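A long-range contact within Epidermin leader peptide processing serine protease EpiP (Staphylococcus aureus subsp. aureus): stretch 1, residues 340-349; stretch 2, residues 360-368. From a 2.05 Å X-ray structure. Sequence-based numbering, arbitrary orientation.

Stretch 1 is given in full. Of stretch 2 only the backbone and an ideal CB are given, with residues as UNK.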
ATOM      1  N   ALA A 340      -6.595 -11.631   3.660  1.00 24.33           N
ATOM      2  CA  ALA A 340      -7.946 -11.085   3.795  1.00 22.58           C
ATOM      3  C   ALA A 340      -8.612 -11.283   2.420  1.00 22.67           C
ATOM      4  O   ALA A 340      -7.909 -11.475   1.425  1.00 22.38           O
ATOM      5  CB  ALA A 340      -7.908  -9.620   4.196  1.00 21.36           C
ATOM      6  N   PRO A 341      -9.956 -11.268   2.363  1.00 23.44           N
ATOM      7  CA  PRO A 341     -10.675 -11.454   1.076  1.00 24.35           C
ATOM      8  C   PRO A 341     -10.369 -10.387   0.026  1.00 25.08           C
ATOM      9  O   PRO A 341     -10.519  -9.170   0.274  1.00 22.35           O
ATOM     10  CB  PRO A 341     -12.142 -11.362   1.488  1.00 26.39           C
ATOM     11  CG  PRO A 341     -12.150 -11.765   2.942  1.00 25.44           C
ATOM     12  CD  PRO A 341     -10.894 -11.180   3.495  1.00 23.79           C
ATOM     13  N   GLY A 342      -9.893 -10.840  -1.129  1.00 22.71           N
ATOM     14  CA  GLY A 342      -9.593  -9.943  -2.215  1.00 23.49           C
ATOM     15  C   GLY A 342     -10.243 -10.368  -3.523  1.00 24.38           C
ATOM     16  O   GLY A 342     -10.140  -9.663  -4.502  1.00 24.69           O
ATOM     17  N   GLY A 343     -10.868 -11.543  -3.539  1.00 24.23           N
ATOM     18  CA  GLY A 343     -11.597 -12.008  -4.687  1.00 24.74           C
ATOM     19  C   GLY A 343     -10.939 -13.059  -5.537  1.00 25.11           C
ATOM     20  O   GLY A 343      -9.932 -13.632  -5.177  1.00 25.45           O
ATOM     21  N   SER A 344     -11.550 -13.318  -6.682  1.00 25.21           N
ATOM     22  CA  SER A 344     -11.054 -14.321  -7.604  1.00 26.41           C
ATOM     23  C   SER A 344     -11.700 -14.123  -8.973  1.00 27.67           C
ATOM     24  O   SER A 344     -12.740 -13.455  -9.087  1.00 25.97           O
ATOM     25  CB  SER A 344     -11.413 -15.725  -7.086  1.00 27.41           C
ATOM     26  OG  SER A 344     -11.085 -16.736  -8.035  1.00 26.57           O
ATOM     27  N   PHE A 345     -11.076 -14.704  -9.997  1.00 29.02           N
ATOM     28  CA  PHE A 345     -11.611 -14.682 -11.355  1.00 29.38           C
ATOM     29  C   PHE A 345     -11.779 -16.105 -11.858  1.00 29.95           C
ATOM     30  O   PHE A 345     -11.910 -16.321 -13.064  1.00 30.06           O
ATOM     31  CB  PHE A 345     -10.728 -13.865 -12.320  1.00 30.71           C
ATOM     32  CG  PHE A 345     -10.734 -12.388 -12.033  1.00 28.76           C
ATOM     33  CD1 PHE A 345     -11.850 -11.633 -12.295  1.00 31.07           C
ATOM     34  CD2 PHE A 345      -9.628 -11.765 -11.502  1.00 32.96           C
ATOM     35  CE1 PHE A 345     -11.875 -10.261 -12.002  1.00 32.58           C
ATOM     36  CE2 PHE A 345      -9.638 -10.404 -11.228  1.00 34.08           C
ATOM     37  CZ  PHE A 345     -10.764  -9.655 -11.485  1.00 33.49           C
ATOM     38  N   ALA A 346     -11.814 -17.070 -10.931  1.00 29.53           N
ATOM     39  CA  ALA A 346     -11.970 -18.488 -11.302  1.00 31.30           C
ATOM     40  C   ALA A 346     -13.234 -18.712 -12.121  1.00 30.73           C
ATOM     41  O   ALA A 346     -13.211 -19.390 -13.120  1.00 33.80           O
ATOM     42  CB  ALA A 346     -11.969 -19.375 -10.069  1.00 31.01           C
ATOM     43  N   TYR A 347     -14.343 -18.128 -11.688  1.00 31.44           N
ATOM     44  CA  TYR A 347     -15.588 -18.275 -12.408  1.00 31.91           C
ATOM     45  C   TYR A 347     -15.531 -17.697 -13.809  1.00 31.51           C
ATOM     46  O   TYR A 347     -16.041 -18.304 -14.745  1.00 33.32           O
ATOM     47  CB  TYR A 347     -16.733 -17.601 -11.679  1.00 31.89           C
ATOM     48  CG  TYR A 347     -17.265 -18.343 -10.500  1.00 32.96           C
ATOM     49  CD1 TYR A 347     -17.540 -19.725 -10.568  1.00 36.08           C
ATOM     50  CD2 TYR A 347     -17.611 -17.662  -9.353  1.00 29.27           C
ATOM     51  CE1 TYR A 347     -18.080 -20.392  -9.484  1.00 34.64           C
ATOM     52  CE2 TYR A 347     -18.157 -18.309  -8.284  1.00 28.85           C
ATOM     53  CZ  TYR A 347     -18.389 -19.659  -8.342  1.00 32.19           C
ATOM     54  OH  TYR A 347     -18.926 -20.253  -7.249  1.00 32.28           O
ATOM     55  N   LEU A 348     -14.935 -16.521 -13.934  1.00 31.36           N
ATOM     56  CA  LEU A 348     -14.790 -15.847 -15.218  1.00 32.77           C
ATOM     57  C   LEU A 348     -14.006 -16.720 -16.164  1.00 34.70           C
ATOM     58  O   LEU A 348     -14.418 -16.945 -17.305  1.00 34.09           O
ATOM     59  CB  LEU A 348     -14.102 -14.488 -15.044  1.00 32.24           C
ATOM     60  CG  LEU A 348     -13.710 -13.726 -16.320  1.00 34.59           C
ATOM     61  CD1 LEU A 348     -14.930 -13.467 -17.171  1.00 29.21           C
ATOM     62  CD2 LEU A 348     -12.999 -12.421 -15.959  1.00 32.76           C
ATOM     63  N   ASN A 349     -12.892 -17.249 -15.676  1.00 36.40           N
ATOM     64  CA  ASN A 349     -12.064 -18.140 -16.491  1.00 38.06           C
ATOM     65  C   ASN A 349     -12.785 -19.450 -16.821  1.00 39.99           C
ATOM     66  O   ASN A 349     -12.561 -20.020 -17.880  1.00 39.79           O
ATOM     67  CB  ASN A 349     -10.730 -18.419 -15.789  1.00 38.57           C
ATOM     68  CG  ASN A 349      -9.887 -17.144 -15.600  1.00 39.61           C
ATOM     69  OD1 ASN A 349      -9.783 -16.323 -16.504  1.00 45.10           O
ATOM     70  ND2 ASN A 349      -9.283 -16.994 -14.430  1.00 40.93           N
ATOM     71  N   UNK A 360     -24.764 -14.187 -12.316  1.00 32.69           N
ATOM     72  CA  UNK A 360     -24.427 -13.988 -10.920  1.00 31.26           C
ATOM     73  C   UNK A 360     -23.038 -14.297 -10.397  1.00 30.78           C
ATOM     74  O   UNK A 360     -22.748 -13.995  -9.235  1.00 30.45           O
ATOM     75  CB  UNK A 360     -25.406 -14.828 -10.097  1.00 31.26           C
ATOM     76  N   UNK A 361     -22.155 -14.834 -11.226  1.00 29.92           N
ATOM     77  CA  UNK A 361     -20.845 -15.249 -10.723  1.00 29.75           C
ATOM     78  C   UNK A 361     -19.933 -14.083 -10.283  1.00 29.95           C
ATOM     79  O   UNK A 361     -19.285 -14.151  -9.229  1.00 30.06           O
ATOM     80  CB  UNK A 361     -20.133 -16.062 -11.806  1.00 29.75           C
ATOM     81  N   UNK A 362     -19.892 -13.021 -11.072  1.00 29.52           N
ATOM     82  CA  UNK A 362     -19.083 -11.863 -10.745  1.00 29.99           C
ATOM     83  C   UNK A 362     -19.317 -11.417  -9.306  1.00 29.19           C
ATOM     84  O   UNK A 362     -18.364 -11.148  -8.571  1.00 26.42           O
ATOM     85  CB  UNK A 362     -19.385 -10.716 -11.712  1.00 29.99           C
ATOM     86  N   UNK A 363     -20.593 -11.370  -8.919  1.00 29.83           N
ATOM     87  CA  UNK A 363     -21.023 -10.915  -7.591  1.00 31.30           C
ATOM     88  C   UNK A 363     -20.554 -11.809  -6.441  1.00 31.12           C
ATOM     89  O   UNK A 363     -20.373 -11.346  -5.317  1.00 30.22           O
ATOM     90  CB  UNK A 363     -22.550 -10.822  -7.557  1.00 31.30           C
ATOM     91  N   UNK A 364     -20.407 -13.090  -6.730  1.00 30.45           N
ATOM     92  CA  UNK A 364     -19.970 -14.064  -5.756  1.00 31.71           C
ATOM     93  C   UNK A 364     -18.457 -14.053  -5.502  1.00 30.87           C
ATOM     94  O   UNK A 364     -18.038 -14.279  -4.365  1.00 31.76           O
ATOM     95  CB  UNK A 364     -20.402 -15.458  -6.215  1.00 31.71           C
ATOM     96  N   UNK A 365     -17.656 -13.765  -6.537  1.00 29.15           N
ATOM     97  CA  UNK A 365     -16.195 -13.836  -6.421  1.00 28.28           C
ATOM     98  C   UNK A 365     -15.442 -12.494  -6.466  1.00 28.13           C
ATOM     99  O   UNK A 365     -14.223 -12.483  -6.302  1.00 27.47           O
ATOM    100  CB  UNK A 365     -15.663 -14.725  -7.547  1.00 28.28           C
ATOM    101  N   UNK A 366     -16.131 -11.385  -6.733  1.00 28.47           N
ATOM    102  CA  UNK A 366     -15.473 -10.076  -6.709  1.00 29.32           C
ATOM    103  C   UNK A 366     -15.946  -9.265  -5.515  1.00 29.54           C
ATOM    104  O   UNK A 366     -16.971  -9.567  -4.907  1.00 32.20           O
ATOM    105  CB  UNK A 366     -15.742  -9.310  -8.006  1.00 29.32           C
ATOM    106  N   UNK A 367     -15.189  -8.220  -5.220  1.00 28.76           N
ATOM    107  CA  UNK A 367     -15.410  -7.347  -4.090  1.00 28.77           C
ATOM    108  C   UNK A 367     -16.171  -6.076  -4.482  1.00 26.42           C
ATOM    109  O   UNK A 367     -15.726  -5.308  -5.337  1.00 23.49           O
ATOM    110  CB  UNK A 367     -14.069  -6.982  -3.451  1.00 28.77           C
ATOM    111  N   UNK A 368     -17.289  -5.844  -3.811  1.00 24.17           N
ATOM    112  CA  UNK A 368     -18.083  -4.674  -4.044  1.00 23.73           C
ATOM    113  C   UNK A 368     -17.436  -3.533  -3.270  1.00 23.34           C
ATOM    114  O   UNK A 368     -17.210  -3.647  -2.070  1.00 21.62           O
ATOM    115  CB  UNK A 368     -19.540  -4.893  -3.633  1.00 23.73           C
TER

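Position 360 lies beyond the reach of stretch 1, so only its backbone speaks. Its phi of 85° is positive, a region that glycine enters without strain and that asparagine or aspartate sometimes tolerates. The residue is Gly-360.

At position 361 the CA-to-CB bond points toward stretch 1, and the ideal CB lies 3.7 Å from CB of Tyr-347. One face of the Tyr-347 ring is available here, which would suit an aliphatic chain or another aromatic. The deposited residue is Tyr-361. It turns the edge of its ring toward the face of Tyr-347, with centroids 4.7 Å apart and planes at 53°; the closest atoms are the two CD1 carbons of Tyr-347 and Tyr-361, at 3.5 Å. Such an arrangement sets the slightly positive hydrogens of one ring against the electron-rich face of the other.

Positions 362 and 363 have helical backbone angles, and their ideal CB atoms find nothing of stretch 1 within 5.5 Å. Many residues compatible with a helix would serve; they are Met-362 and His-363, neither of which touches stretch 1.

Position 364 points toward stretch 1, its ideal CB 4.2 Å from CE2 of Tyr-347. A chain with an aliphatic stem could lie beside the ring, and a polar end could reach for the phenol hydroxyl. Lys-364 does the first directly and the second through a water: its CB packs 4.2 Å from CE2 of Tyr-347, and its NZ donates to a water at 2.7 Å that is hydrogen-bonded to OH of Tyr-347 at 3.0 Å.

Position 365 is the most informative. Its CB points toward the beginning of the helix at 346-349, where the first amides have no carbonyl of an earlier helical turn to bind. An acceptor is wanted, and a negative charge would also suit the positive end of the helix dipole; aspartate, glutamate or glutamine might be considered, provided the chain is long enough. Glu-365 fills the place. Its OE2 accepts from N of Tyr-347 at 2.8 Å, nearly straight at 167°, and its OE1 accepts from N of Leu-348 at 3.2 Å. The backbone contributes as well, O of Glu-365 accepting from N of Ser-344 at 2.8 Å. That same oxygen would be 2.9 Å from an ideal CB on Gly-343, a clash that the glycine avoids.

At position 366 the CB points sideways; the ideal CB of 366 lies 5.2 Å from O of Ser-344, and the ring of Phe-345 is also in the neighbourhood, so a medium-sized polar side chain that bends back could approach both. Asn-366, the first residue to leave helical angles, does so with the end of its side chain.

Position 367 has extended angles and its CB points toward stretch 1, where the backbone of 341-343 gives an aliphatic residue such as valine, leucine or isoleucine a surface to pack on. Ile-367 occupies it, CG1 lying 3.6 Å from O of Gly-342 and CD1 3.9 Å from O of Pro-341.

Position 368 has extended angles and its ideal CB meets nothing of stretch 1 within 5.5 Å, so many residues suited to a strand would serve; it is Leu-368.

Stretch 2 (360-368) GYMHKENIL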
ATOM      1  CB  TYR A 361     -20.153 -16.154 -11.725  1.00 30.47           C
ATOM      2  CG  TYR A 361     -20.905 -17.444 -12.010  1.00 32.53           C
ATOM      3  CD1 TYR A 361     -20.826 -18.537 -11.142  1.00 36.70           C
ATOM      4  CD2 TYR A 361     -21.675 -17.578 -13.155  1.00 37.10           C
ATOM      5  CE1 TYR A 361     -21.513 -19.733 -11.418  1.00 39.08           C
ATOM      6  CE2 TYR A 361     -22.362 -18.759 -13.438  1.00 37.82           C
ATOM      7  CZ  TYR A 361     -22.279 -19.829 -12.568  1.00 40.09           C
ATOM      8  OH  TYR A 361     -22.965 -20.986 -12.864  1.00 44.12           O
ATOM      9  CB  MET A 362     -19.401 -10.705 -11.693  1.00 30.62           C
ATOM     10  CG  MET A 362     -18.678  -9.404 -11.342  1.00 34.84           C
ATOM     11  SD  MET A 362     -19.154  -7.978 -12.358  1.00 40.94           S
ATOM     12  CE  MET A 362     -20.875  -7.722 -11.900  1.00 38.06           C
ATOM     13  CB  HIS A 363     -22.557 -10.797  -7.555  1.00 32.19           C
ATOM     14  CG  HIS A 363     -23.116  -9.960  -8.670  1.00 35.66           C
ATOM     15  ND1 HIS A 363     -23.352 -10.466  -9.932  1.00 37.21           N
ATOM     16  CD2 HIS A 363     -23.464  -8.652  -8.715  1.00 36.02           C
ATOM     17  CE1 HIS A 363     -23.834  -9.505 -10.701  1.00 40.40           C
ATOM     18  NE2 HIS A 363     -23.907  -8.395  -9.987  1.00 36.93           N
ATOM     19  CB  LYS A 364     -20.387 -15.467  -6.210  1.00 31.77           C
ATOM     20  CG  LYS A 364     -21.895 -15.680  -6.207  1.00 32.01           C
ATOM     21  CD  LYS A 364     -22.245 -17.079  -6.699  1.00 36.49           C
ATOM     22  CE  LYS A 364     -23.757 -17.324  -6.686  1.00 39.82           C
ATOM     23  NZ  LYS A 364     -24.117 -18.650  -7.279  1.00 40.11           N
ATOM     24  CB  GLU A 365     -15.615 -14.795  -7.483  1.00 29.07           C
ATOM     25  CG  GLU A 365     -15.701 -14.308  -8.949  1.00 27.57           C
ATOM     26  CD  GLU A 365     -15.037 -15.290  -9.940  1.00 29.70           C
ATOM     27  OE1 GLU A 365     -14.976 -14.964 -11.143  1.00 31.25           O
ATOM     28  OE2 GLU A 365     -14.571 -16.388  -9.525  1.00 29.79           O
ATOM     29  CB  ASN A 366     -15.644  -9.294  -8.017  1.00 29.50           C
ATOM     30  CG  ASN A 366     -14.786  -9.852  -9.176  1.00 30.72           C
ATOM     31  OD1 ASN A 366     -14.059 -10.848  -9.036  1.00 32.71           O
ATOM     32  ND2 ASN A 366     -14.849  -9.182 -10.311  1.00 32.16           N
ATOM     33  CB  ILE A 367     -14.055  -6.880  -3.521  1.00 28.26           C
ATOM     34  CG1 ILE A 367     -13.107  -8.077  -3.232  1.00 30.13           C
ATOM     35  CG2 ILE A 367     -14.269  -5.979  -2.303  1.00 29.04           C
ATOM     36  CD1 ILE A 367     -13.546  -9.010  -2.164  1.00 23.07           C
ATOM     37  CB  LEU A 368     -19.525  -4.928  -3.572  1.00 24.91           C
ATOM     38  CG  LEU A 368     -20.515  -3.762  -3.668  1.00 27.01           C
ATOM     39  CD1 LEU A 368     -20.660  -3.229  -5.103  1.00 27.23           C
ATOM     40  CD2 LEU A 368     -21.848  -4.192  -3.122  1.00 29.89           C
TER
HETATM   41  O   HOH W   1     -21.898 -20.199  -7.031  1.00 50.07           O
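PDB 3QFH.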